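Local coordinates for bacterioferritin (Mycobacterium tuberculosis, PDB 3UOI), which probably stores iron, oxidising Fe(2+) with dioxygen at ferroxidase centres and depositing the ferric mineral inside a haem-containing shell of 24 subunits, at residues Asn25-His30 and Phe51-His56; Met33-Asn36 and Leu42-His45; Glu137-Leu142 and Glu149-Gln154. One frame throughout, in Å; residues are numbered along the deposited sequence.

Interactions 1 and 2 tie together the same two helices, 7-36 and 40-66, at points whose centres lie about 13 Å apart: the first midway along the pair, the second beside the turn that joins them. Interaction 1 lies deepest, its centre about 7 Å from the centre of the chain. Interaction 3, between helix 116-146 and the short helix 148-153, is peripheral in the chain, about 20 Å from that centre, yet buried among other subunits. The chemistry differs too. Interaction 1 combines aromatic and thioether packing at the haem with a predicted iron ligand; interaction 2 sets a glutamine against aliphatic groups; interaction 3 turns on one tyrosine hydrogen bond.

Interaction 1. Residues Asn25-His30 and Phe51-His56; sequences NQYFLH and FDEMRH. With HEM (protoporphyrin IX containing Fe), chain B.
Phe28 meets Phe51 and Met54 where helices 7-36 and 40-66 run antiparallel, their local axes 9.5 Å apart and 157° between their directions. The tight part lies on the haem side. Phe28 has CG anti to the backbone N (chi1 -165°), which carries the ring out to the porphyrin, where the haem methyl CMB sits over the centre of one face, 3.4 Å from Phe28 CE2. The rim of that ring turns to Phe51, with Phe28 CE1 4.2 Å from Phe51 CE1, while Phe28 CD1 lies 4.3 Å from Met54 CE. Met54 SD binds the haem iron at 2.3 Å.

A second buried patch lies away from the haem. Of segment 51-56, Tyr27 meets Glu53: OE1 comes to the ring edge, 3.8 Å from Tyr27 CE2, with carboxylate and ring planes 84° apart. Glu96 and His132 are also near this ring. The looser side is the solvent flank of helix 40-66, where Phe51, Asp52 and Arg55 are partly exposed; Arg55 NH1 approaches the propionate oxygen O2D of the haem at 3.1 Å.

One helix pair therefore serves two iron sites. Glu53 and His56, on the side away from the haem, are predicted iron ligands of the ferroxidase centre, while the Met54 residues of the two subunits give the haem iron one thioether each, a bis-methionine axial ligation shared across the dimer.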
loop_
_atom_site.group_PDB
_atom_site.type_symbol
_atom_site.label_atom_id
_atom_site.label_comp_id
_atom_site.label_asym_id
_atom_site.label_seq_id
_atom_site.Cartn_x
_atom_site.Cartn_y
_atom_site.Cartn_z
ATOM N N ASN A 25 -42.569 24.168 -1.437
ATOM C CA ASN A 25 -42.676 24.987 -2.613
ATOM C C ASN A 25 -42.192 26.440 -2.439
ATOM O O ASN A 25 -41.572 26.986 -3.268
ATOM C CB ASN A 25 -44.074 24.967 -3.154
ATOM C CG ASN A 25 -44.458 23.647 -3.671
ATOM O OD1 ASN A 25 -43.919 22.695 -3.271
ATOM N ND2 ASN A 25 -45.386 23.602 -4.572
ATOM N N GLN A 26 -42.518 27.045 -1.338
ATOM C CA GLN A 26 -42.098 28.404 -1.211
ATOM C C GLN A 26 -40.612 28.467 -1.129
ATOM O O GLN A 26 -40.029 29.227 -1.827
ATOM C CB GLN A 26 -42.789 29.119 -0.059
ATOM C CG GLN A 26 -42.488 30.591 0.127
ATOM C CD GLN A 26 -43.349 31.174 1.192
ATOM O OE1 GLN A 26 -44.537 31.169 1.087
ATOM N NE2 GLN A 26 -42.741 31.673 2.232
ATOM N N TYR A 27 -40.028 27.609 -0.309
ATOM C CA TYR A 27 -38.611 27.604 -0.089
ATOM C C TYR A 27 -37.845 27.252 -1.348
ATOM O O TYR A 27 -36.866 27.842 -1.657
ATOM C CB TYR A 27 -38.186 26.702 1.093
ATOM C CG TYR A 27 -38.694 27.083 2.499
ATOM C CD1 TYR A 27 -39.289 28.282 2.751
ATOM C CD2 TYR A 27 -38.577 26.229 3.551
ATOM C CE1 TYR A 27 -39.772 28.608 4.008
ATOM C CE2 TYR A 27 -39.057 26.567 4.824
ATOM C CZ TYR A 27 -39.669 27.757 5.044
ATOM O OH TYR A 27 -40.163 28.121 6.298
ATOM N N PHE A 28 -38.343 26.281 -2.064
ATOM C CA PHE A 28 -37.626 25.872 -3.260
ATOM C C PHE A 28 -37.574 26.948 -4.302
ATOM O O PHE A 28 -36.525 27.299 -4.716
ATOM C CB PHE A 28 -38.231 24.628 -3.904
ATOM C CG PHE A 28 -37.330 23.963 -4.926
ATOM C CD1 PHE A 28 -36.344 23.065 -4.537
ATOM C CD2 PHE A 28 -37.461 24.221 -6.264
ATOM C CE1 PHE A 28 -35.533 22.444 -5.470
ATOM C CE2 PHE A 28 -36.628 23.588 -7.189
ATOM C CZ PHE A 28 -35.682 22.709 -6.779
ATOM N N LEU A 29 -38.738 27.490 -4.648
ATOM C CA LEU A 29 -38.845 28.499 -5.683
ATOM C C LEU A 29 -38.037 29.708 -5.296
ATOM O O LEU A 29 -37.407 30.263 -6.091
ATOM C CB LEU A 29 -40.260 28.869 -6.001
ATOM C CG LEU A 29 -40.413 29.897 -7.091
ATOM C CD1 LEU A 29 -40.199 29.357 -8.427
ATOM C CD2 LEU A 29 -41.739 30.470 -7.006
ATOM N N HIS A 30 -38.028 30.039 -4.027
ATOM C CA HIS A 30 -37.198 31.112 -3.531
ATOM C C HIS A 30 -35.703 30.843 -3.771
ATOM O O HIS A 30 -34.993 31.725 -4.160
ATOM C CB HIS A 30 -37.448 31.386 -2.055
ATOM C CG HIS A 30 -38.577 32.323 -1.796
ATOM N ND1 HIS A 30 -38.932 32.722 -0.537
ATOM C CD2 HIS A 30 -39.434 32.925 -2.633
ATOM C CE1 HIS A 30 -39.968 33.521 -0.611
ATOM N NE2 HIS A 30 -40.292 33.656 -1.874
ATOM N N PHE A 51 -35.420 21.112 1.446
ATOM C CA PHE A 51 -35.119 19.718 1.613
ATOM C C PHE A 51 -35.468 19.319 3.001
ATOM O O PHE A 51 -35.970 18.273 3.210
ATOM C CB PHE A 51 -33.683 19.396 1.247
ATOM C CG PHE A 51 -33.439 19.328 -0.234
ATOM C CD1 PHE A 51 -34.004 20.210 -1.084
ATOM C CD2 PHE A 51 -32.674 18.382 -0.763
ATOM C CE1 PHE A 51 -33.792 20.156 -2.408
ATOM C CE2 PHE A 51 -32.486 18.334 -2.125
ATOM C CZ PHE A 51 -33.048 19.236 -2.923
ATOM N N ASP A 52 -35.187 20.198 3.958
ATOM C CA ASP A 52 -35.506 19.936 5.355
ATOM C C ASP A 52 -37.016 19.853 5.531
ATOM O O ASP A 52 -37.521 19.008 6.270
ATOM C CB ASP A 52 -34.928 21.031 6.252
ATOM C CG ASP A 52 -33.423 20.929 6.402
ATOM O OD1 ASP A 52 -32.866 19.851 6.100
ATOM O OD2 ASP A 52 -32.796 21.925 6.821
ATOM N N GLU A 53 -37.732 20.738 4.844
ATOM C CA GLU A 53 -39.188 20.753 4.900
ATOM C C GLU A 53 -39.745 19.505 4.227
ATOM O O GLU A 53 -40.703 18.901 4.709
ATOM C CB GLU A 53 -39.739 22.009 4.223
ATOM C CG GLU A 53 -40.455 22.959 5.168
ATOM C CD GLU A 53 -39.903 22.903 6.579
ATOM O OE1 GLU A 53 -38.741 23.311 6.781
ATOM O OE2 GLU A 53 -40.634 22.451 7.486
ATOM N N MET A 54 -39.132 19.121 3.111
ATOM C CA MET A 54 -39.548 17.930 2.381
ATOM C C MET A 54 -39.423 16.705 3.278
ATOM O O MET A 54 -40.296 15.836 3.284
ATOM C CB MET A 54 -38.702 17.750 1.120
ATOM C CG MET A 54 -39.181 18.566 -0.070
ATOM S SD MET A 54 -38.264 18.199 -1.579
ATOM C CE MET A 54 -37.860 19.851 -2.138
ATOM N N ARG A 55 -38.333 16.645 4.036
ATOM C CA ARG A 55 -38.103 15.542 4.959
ATOM C C ARG A 55 -39.183 15.530 6.032
ATOM O O ARG A 55 -39.666 14.471 6.432
ATOM C CB ARG A 55 -36.720 15.658 5.601
ATOM C CG ARG A 55 -35.629 14.897 4.867
ATOM C CD ARG A 55 -34.406 14.697 5.749
ATOM N NE ARG A 55 -33.678 15.943 5.964
ATOM C CZ ARG A 55 -33.016 16.595 5.013
ATOM N NH1 ARG A 55 -32.990 16.120 3.776
ATOM N NH2 ARG A 55 -32.381 17.723 5.299
ATOM N N HIS A 56 -39.561 16.719 6.492
ATOM C CA HIS A 56 -40.608 16.854 7.506
ATOM C C HIS A 56 -41.945 16.306 6.944
ATOM O O HIS A 56 -42.650 15.621 7.615
ATOM C CB HIS A 56 -40.796 18.287 7.918
ATOM C CG HIS A 56 -39.760 18.805 8.841
ATOM N ND1 HIS A 56 -39.499 20.140 8.965
ATOM C CD2 HIS A 56 -38.935 18.178 9.695
ATOM C CE1 HIS A 56 -38.567 20.312 9.864
ATOM N NE2 HIS A 56 -38.200 19.139 10.318
HETATM C CHA HEM B . -35.181 15.449 -2.897
HETATM C CHB HEM B . -37.069 18.868 -5.706
HETATM C CHC HEM B . -41.380 18.042 -3.696
HETATM C CHD HEM B . -39.573 14.440 -1.025
HETATM C C1A HEM B . -35.317 16.322 -3.956
HETATM C C2A HEM B . -34.404 16.572 -5.047
HETATM C C3A HEM B . -34.955 17.544 -5.802
HETATM C C4A HEM B . -36.195 17.922 -5.229
HETATM C CMA HEM B . -34.420 18.175 -7.096
HETATM C CAA HEM B . -33.061 15.802 -5.209
HETATM C CBA HEM B . -33.406 14.317 -5.407
HETATM C CGA HEM B . -32.655 13.598 -6.521
HETATM O O1A HEM B . -33.142 12.545 -7.078
HETATM O O2A HEM B . -31.533 14.064 -6.860
HETATM C C1B HEM B . -38.406 18.990 -5.366
HETATM C C2B HEM B . -39.315 20.038 -5.816
HETATM C C3B HEM B . -40.510 19.807 -5.285
HETATM C C4B HEM B . -40.382 18.611 -4.455
HETATM C CMB HEM B . -39.003 21.206 -6.790
HETATM C CAB HEM B . -41.739 20.722 -5.561
HETATM C CBB HEM B . -42.818 20.666 -4.790
HETATM C C1C HEM B . -41.316 16.993 -2.788
HETATM C C2C HEM B . -42.397 16.540 -1.917
HETATM C C3C HEM B . -41.880 15.517 -1.203
HETATM C C4C HEM B . -40.469 15.351 -1.534
HETATM C CMC HEM B . -43.841 17.118 -1.877
HETATM C CAC HEM B . -42.593 14.660 -0.158
HETATM C CBC HEM B . -41.781 14.033 0.700
HETATM C C1D HEM B . -38.214 14.447 -1.228
HETATM C C2D HEM B . -37.281 13.665 -0.465
HETATM C C3D HEM B . -35.936 14.007 -1.076
HETATM C C4D HEM B . -36.195 14.923 -2.113
HETATM C CMD HEM B . -37.589 12.637 0.676
HETATM C CAD HEM B . -34.564 13.470 -0.719
HETATM C CBD HEM B . -34.141 14.226 0.529
HETATM C CGD HEM B . -32.720 13.818 0.788
HETATM O O1D HEM B . -31.948 13.611 -0.201
HETATM O O2D HEM B . -32.376 13.693 1.977
HETATM N NA HEM B . -36.364 17.183 -4.107
HETATM N NB HEM B . -39.071 18.141 -4.513
HETATM N NC HEM B . -40.198 16.238 -2.500
HETATM N ND HEM B . -37.573 15.245 -2.160
HETATM FE FE HEM B . -38.296 16.654 -3.241
#

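Interaction 2. Residues Met33-Asn36 and Leu42-His45; sequences MQDN and LAAH
Gln34 reaches across from the last turn of helix 7-36 to Ala43 and Leu42 near the start of helix 40-66, and its side chain can be traced atom by atom. CB goes first against the methyl of the small residue, Gln34 CB to Ala43 CB being 3.9 Å. From there the chain runs on extended (chi2 165°), crossing the leucine at a slant. Gln34 CG lies 3.9 Å from Leu42 CD2, and the carbonyl carbon comes closer still, with Gln34 CD 3.3 Å from the same methyl. At the tip the two halves of the amide part company. Gln34 OE1 is 3.3 Å from Leu42 CD2 and also borders Leu42 CG, but its polar partner is the hydroxyl OG1 of Thr46, one turn further along helix 40-66. Gln34 NE2 lies 3.6 Å from Leu42 CD2 and is hydrogen-bonded to OE1 of Gln88 on helix 85-112.

This is the closed end of a helical hairpin, the first two long helices of the ferritin four-helix bundle, joined here by a turn of only a few residues. The backbones come correspondingly near, Gln34 CA to Ala43 CA being 5.2 Å.

Ala43, with a single methyl, is consistent with so close an approach. Besides touching Gln34, it faces the backbone of the next residue, with Ala43 CB 3.6 Å from Asp35 N, and it also rests on Asp35 CB, at the partly exposed border of the contact. On the inner side Leu42, whose chi1 of 172° swings CG away from the backbone N, continues past the glutamine into the bundle, where Leu85 and Phe89 of helix 85-112 receive it.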
loop_
_atom_site.group_PDB
_atom_site.type_symbol
_atom_site.label_atom_id
_atom_site.label_comp_id
_atom_site.label_asym_id
_atom_site.label_seq_id
_atom_site.Cartn_x
_atom_site.Cartn_y
_atom_site.Cartn_z
ATOM N N MET A 33 -35.013 31.303 -7.458
ATOM C CA MET A 33 -35.077 32.710 -7.733
ATOM C C MET A 33 -33.821 33.359 -7.226
ATOM O O MET A 33 -33.339 34.242 -7.842
ATOM C CB MET A 33 -36.283 33.384 -7.095
ATOM C CG MET A 33 -37.667 33.095 -7.654
ATOM S SD MET A 33 -38.983 34.001 -6.804
ATOM C CE MET A 33 -38.810 35.671 -7.285
ATOM N N GLN A 34 -33.329 32.930 -6.074
ATOM C CA GLN A 34 -32.085 33.461 -5.530
ATOM C C GLN A 34 -30.893 33.099 -6.420
ATOM O O GLN A 34 -30.074 33.892 -6.721
ATOM C CB GLN A 34 -31.874 33.068 -4.079
ATOM C CG GLN A 34 -32.884 33.590 -3.144
ATOM C CD GLN A 34 -32.912 32.944 -1.773
ATOM O OE1 GLN A 34 -32.156 32.069 -1.471
ATOM N NE2 GLN A 34 -33.784 33.414 -0.942
ATOM N N ASP A 35 -30.876 31.874 -6.878
ATOM C CA ASP A 35 -29.866 31.439 -7.797
ATOM C C ASP A 35 -29.892 32.205 -9.109
ATOM O O ASP A 35 -28.873 32.554 -9.589
ATOM C CB ASP A 35 -29.983 29.964 -8.067
ATOM C CG ASP A 35 -28.670 29.299 -8.137
ATOM O OD1 ASP A 35 -27.673 29.993 -8.226
ATOM O OD2 ASP A 35 -28.643 28.079 -8.143
ATOM N N ASN A 36 -31.071 32.448 -9.652
ATOM C CA ASN A 36 -31.287 33.211 -10.874
ATOM C C ASN A 36 -30.891 34.669 -10.786
ATOM O O ASN A 36 -30.419 35.209 -11.742
ATOM C CB ASN A 36 -32.683 33.052 -11.444
ATOM C CG ASN A 36 -32.928 33.920 -12.685
ATOM O OD1 ASN A 36 -32.161 33.964 -13.597
ATOM N ND2 ASN A 36 -34.018 34.604 -12.681
ATOM N N LEU A 42 -26.337 32.009 -1.003
ATOM C CA LEU A 42 -27.569 32.003 -0.265
ATOM C C LEU A 42 -28.572 30.944 -0.757
ATOM O O LEU A 42 -29.209 30.342 0.015
ATOM C CB LEU A 42 -28.228 33.364 -0.298
ATOM C CG LEU A 42 -29.634 33.472 0.282
ATOM C CD1 LEU A 42 -29.600 33.511 1.804
ATOM C CD2 LEU A 42 -30.422 34.603 -0.300
ATOM N N ALA A 43 -28.664 30.765 -2.056
ATOM C CA ALA A 43 -29.600 29.861 -2.672
ATOM C C ALA A 43 -29.392 28.409 -2.240
ATOM O O ALA A 43 -30.289 27.674 -2.224
ATOM C CB ALA A 43 -29.529 29.977 -4.144
ATOM N N ALA A 44 -28.163 28.019 -1.973
ATOM C CA ALA A 44 -27.861 26.706 -1.495
ATOM C C ALA A 44 -28.405 26.541 -0.090
ATOM O O ALA A 44 -28.861 25.504 0.271
ATOM C CB ALA A 44 -26.441 26.458 -1.533
ATOM N N HIS A 45 -28.288 27.587 0.711
ATOM C CA HIS A 45 -28.836 27.503 2.032
ATOM C C HIS A 45 -30.346 27.358 1.977
ATOM O O HIS A 45 -30.880 26.448 2.530
ATOM C CB HIS A 45 -28.474 28.683 2.891
ATOM C CG HIS A 45 -28.906 28.514 4.304
ATOM N ND1 HIS A 45 -30.211 28.660 4.702
ATOM C CD2 HIS A 45 -28.217 28.158 5.406
ATOM C CE1 HIS A 45 -30.305 28.415 5.988
ATOM N NE2 HIS A 45 -29.110 28.122 6.443
#

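Interaction 3. Residues Glu137-Leu142 and Glu149-Gln154; sequences ETQLEL and ELYSAQ
Tyr151 carries most of this contact: it loses 89 Å² of surface to segment 137-142, far more than any other residue here, and it spends that area on Gln139 and Leu142. The ring projects from the short helix 148-153 toward helix 116-146. Its hydroxyl ends at the glutamine, where Tyr151 OH donates a hydrogen bond of 2.9 Å to Gln139 OE1. The donor lies in the carbonyl plane on a lone pair, at a C=O...donor angle of 119°, and the amide and ring planes are 57° apart.

Gln139 can present its oxygen this way because its chain folds back at chi2 (-40°). The bend leaves Gln139 CB beside the phenol as well, 3.4 Å from Tyr151 OH, and lets NE2 bond to the backbone oxygen of Tyr135, so both ends of the buried amide are engaged and its rotation is fixed.

Leu142 touches the ring nearer its root, with Leu142 CB 4.0 Å from Tyr151 CD1. Phe89 of helix 85-112 touches both Gln139 and Tyr151, and Trp37 of a neighbouring subunit packs on Leu142.

Leu150, next to the tyrosine, meets Leu150 of another subunit. A short C-terminal helix laid against the end of a four-helix bundle, among subunit contacts, is the arrangement of the ferritin fold.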
loop_
_atom_site.group_PDB
_atom_site.type_symbol
_atom_site.label_atom_id
_atom_site.label_comp_id
_atom_site.label_asym_id
_atom_site.label_seq_id
_atom_site.Cartn_x
_atom_site.Cartn_y
_atom_site.Cartn_z
ATOM N N GLU A 137 -34.468 36.019 10.918
ATOM C CA GLU A 137 -34.466 37.259 11.640
ATOM C C GLU A 137 -33.061 37.833 11.742
ATOM O O GLU A 137 -32.891 38.964 11.517
ATOM C CB GLU A 137 -35.140 37.110 13.010
ATOM C CG GLU A 137 -36.559 36.581 12.937
ATOM C CD GLU A 137 -37.295 36.507 14.234
ATOM O OE1 GLU A 137 -36.699 36.324 15.264
ATOM O OE2 GLU A 137 -38.494 36.575 14.192
ATOM N N THR A 138 -32.061 37.008 11.999
ATOM C CA THR A 138 -30.675 37.426 11.958
ATOM C C THR A 138 -30.287 37.945 10.556
ATOM O O THR A 138 -29.562 38.863 10.463
ATOM C CB THR A 138 -29.714 36.329 12.374
ATOM O OG1 THR A 138 -29.820 36.087 13.752
ATOM C CG2 THR A 138 -28.299 36.712 12.060
ATOM N N GLN A 139 -30.788 37.364 9.487
ATOM C CA GLN A 139 -30.509 37.913 8.177
ATOM C C GLN A 139 -31.112 39.318 8.021
ATOM O O GLN A 139 -30.504 40.213 7.551
ATOM C CB GLN A 139 -30.938 36.983 7.019
ATOM C CG GLN A 139 -30.448 35.554 7.053
ATOM C CD GLN A 139 -29.033 35.408 7.502
ATOM O OE1 GLN A 139 -28.136 35.665 6.759
ATOM N NE2 GLN A 139 -28.835 35.006 8.707
ATOM N N LEU A 140 -32.323 39.505 8.457
ATOM C CA LEU A 140 -32.872 40.832 8.378
ATOM C C LEU A 140 -32.086 41.817 9.252
ATOM O O LEU A 140 -31.889 42.910 8.853
ATOM C CB LEU A 140 -34.351 40.847 8.588
ATOM C CG LEU A 140 -35.077 40.063 7.514
ATOM C CD1 LEU A 140 -36.308 39.469 8.044
ATOM C CD2 LEU A 140 -35.408 40.957 6.455
ATOM N N GLU A 141 -31.608 41.365 10.410
ATOM C CA GLU A 141 -30.829 42.198 11.332
ATOM C C GLU A 141 -29.564 42.676 10.666
ATOM O O GLU A 141 -29.199 43.816 10.765
ATOM C CB GLU A 141 -30.400 41.432 12.604
ATOM C CG GLU A 141 -31.481 40.704 13.438
ATOM C CD GLU A 141 -30.977 40.024 14.773
ATOM O OE1 GLU A 141 -29.838 39.565 14.914
ATOM O OE2 GLU A 141 -31.792 39.917 15.672
ATOM N N LEU A 142 -28.900 41.749 10.005
ATOM C CA LEU A 142 -27.673 41.984 9.281
ATOM C C LEU A 142 -27.850 42.928 8.127
ATOM O O LEU A 142 -27.009 43.732 7.867
ATOM C CB LEU A 142 -27.066 40.697 8.816
ATOM C CG LEU A 142 -26.284 39.914 9.825
ATOM C CD1 LEU A 142 -25.838 38.595 9.234
ATOM C CD2 LEU A 142 -25.125 40.700 10.253
ATOM N N GLU A 149 -27.222 46.522 0.292
ATOM C CA GLU A 149 -26.307 46.208 -0.771
ATOM C C GLU A 149 -25.094 45.423 -0.230
ATOM O O GLU A 149 -24.742 44.447 -0.737
ATOM C CB GLU A 149 -25.871 47.495 -1.473
ATOM C CG GLU A 149 -26.994 48.394 -2.021
ATOM C CD GLU A 149 -27.725 49.246 -0.975
ATOM O OE1 GLU A 149 -27.296 49.410 0.147
ATOM O OE2 GLU A 149 -28.761 49.771 -1.297
ATOM N N LEU A 150 -24.523 45.856 0.860
ATOM C CA LEU A 150 -23.416 45.187 1.441
ATOM C C LEU A 150 -23.794 43.805 1.916
ATOM O O LEU A 150 -23.054 42.903 1.783
ATOM C CB LEU A 150 -22.829 45.979 2.574
ATOM C CG LEU A 150 -21.508 45.407 3.037
ATOM C CD1 LEU A 150 -20.716 44.982 1.850
ATOM C CD2 LEU A 150 -20.691 46.279 3.948
ATOM N N TYR A 151 -24.965 43.668 2.479
ATOM C CA TYR A 151 -25.335 42.367 2.923
ATOM C C TYR A 151 -25.386 41.426 1.733
ATOM O O TYR A 151 -24.826 40.389 1.777
ATOM C CB TYR A 151 -26.666 42.378 3.629
ATOM C CG TYR A 151 -27.221 41.021 3.828
ATOM C CD1 TYR A 151 -26.793 40.237 4.855
ATOM C CD2 TYR A 151 -28.159 40.498 2.975
ATOM C CE1 TYR A 151 -27.291 38.994 5.051
ATOM C CE2 TYR A 151 -28.665 39.256 3.177
ATOM C CZ TYR A 151 -28.217 38.496 4.211
ATOM O OH TYR A 151 -28.697 37.228 4.431
ATOM N N SER A 152 -26.022 41.880 0.675
ATOM C CA SER A 152 -26.299 41.133 -0.538
ATOM C C SER A 152 -25.069 40.619 -1.298
ATOM O O SER A 152 -25.068 39.533 -1.824
ATOM C CB SER A 152 -27.194 41.939 -1.455
ATOM O OG SER A 152 -28.421 42.186 -0.861
ATOM N N ALA A 153 -24.034 41.435 -1.283
ATOM C CA ALA A 153 -22.761 41.080 -1.813
ATOM C C ALA A 153 -22.248 39.852 -1.077
ATOM O O ALA A 153 -21.506 39.117 -1.605
ATOM C CB ALA A 153 -21.793 42.214 -1.701
ATOM N N GLN A 154 -22.628 39.650 0.156
ATOM C CA GLN A 154 -22.167 38.456 0.849
ATOM C C GLN A 154 -22.863 37.138 0.365
ATOM O O GLN A 154 -22.489 36.075 0.766
ATOM C CB GLN A 154 -22.189 38.608 2.353
ATOM C CG GLN A 154 -21.607 39.908 2.872
ATOM C CD GLN A 154 -20.230 40.251 2.349
ATOM O OE1 GLN A 154 -19.368 39.433 2.314
ATOM N NE2 GLN A 154 -20.042 41.492 1.984
#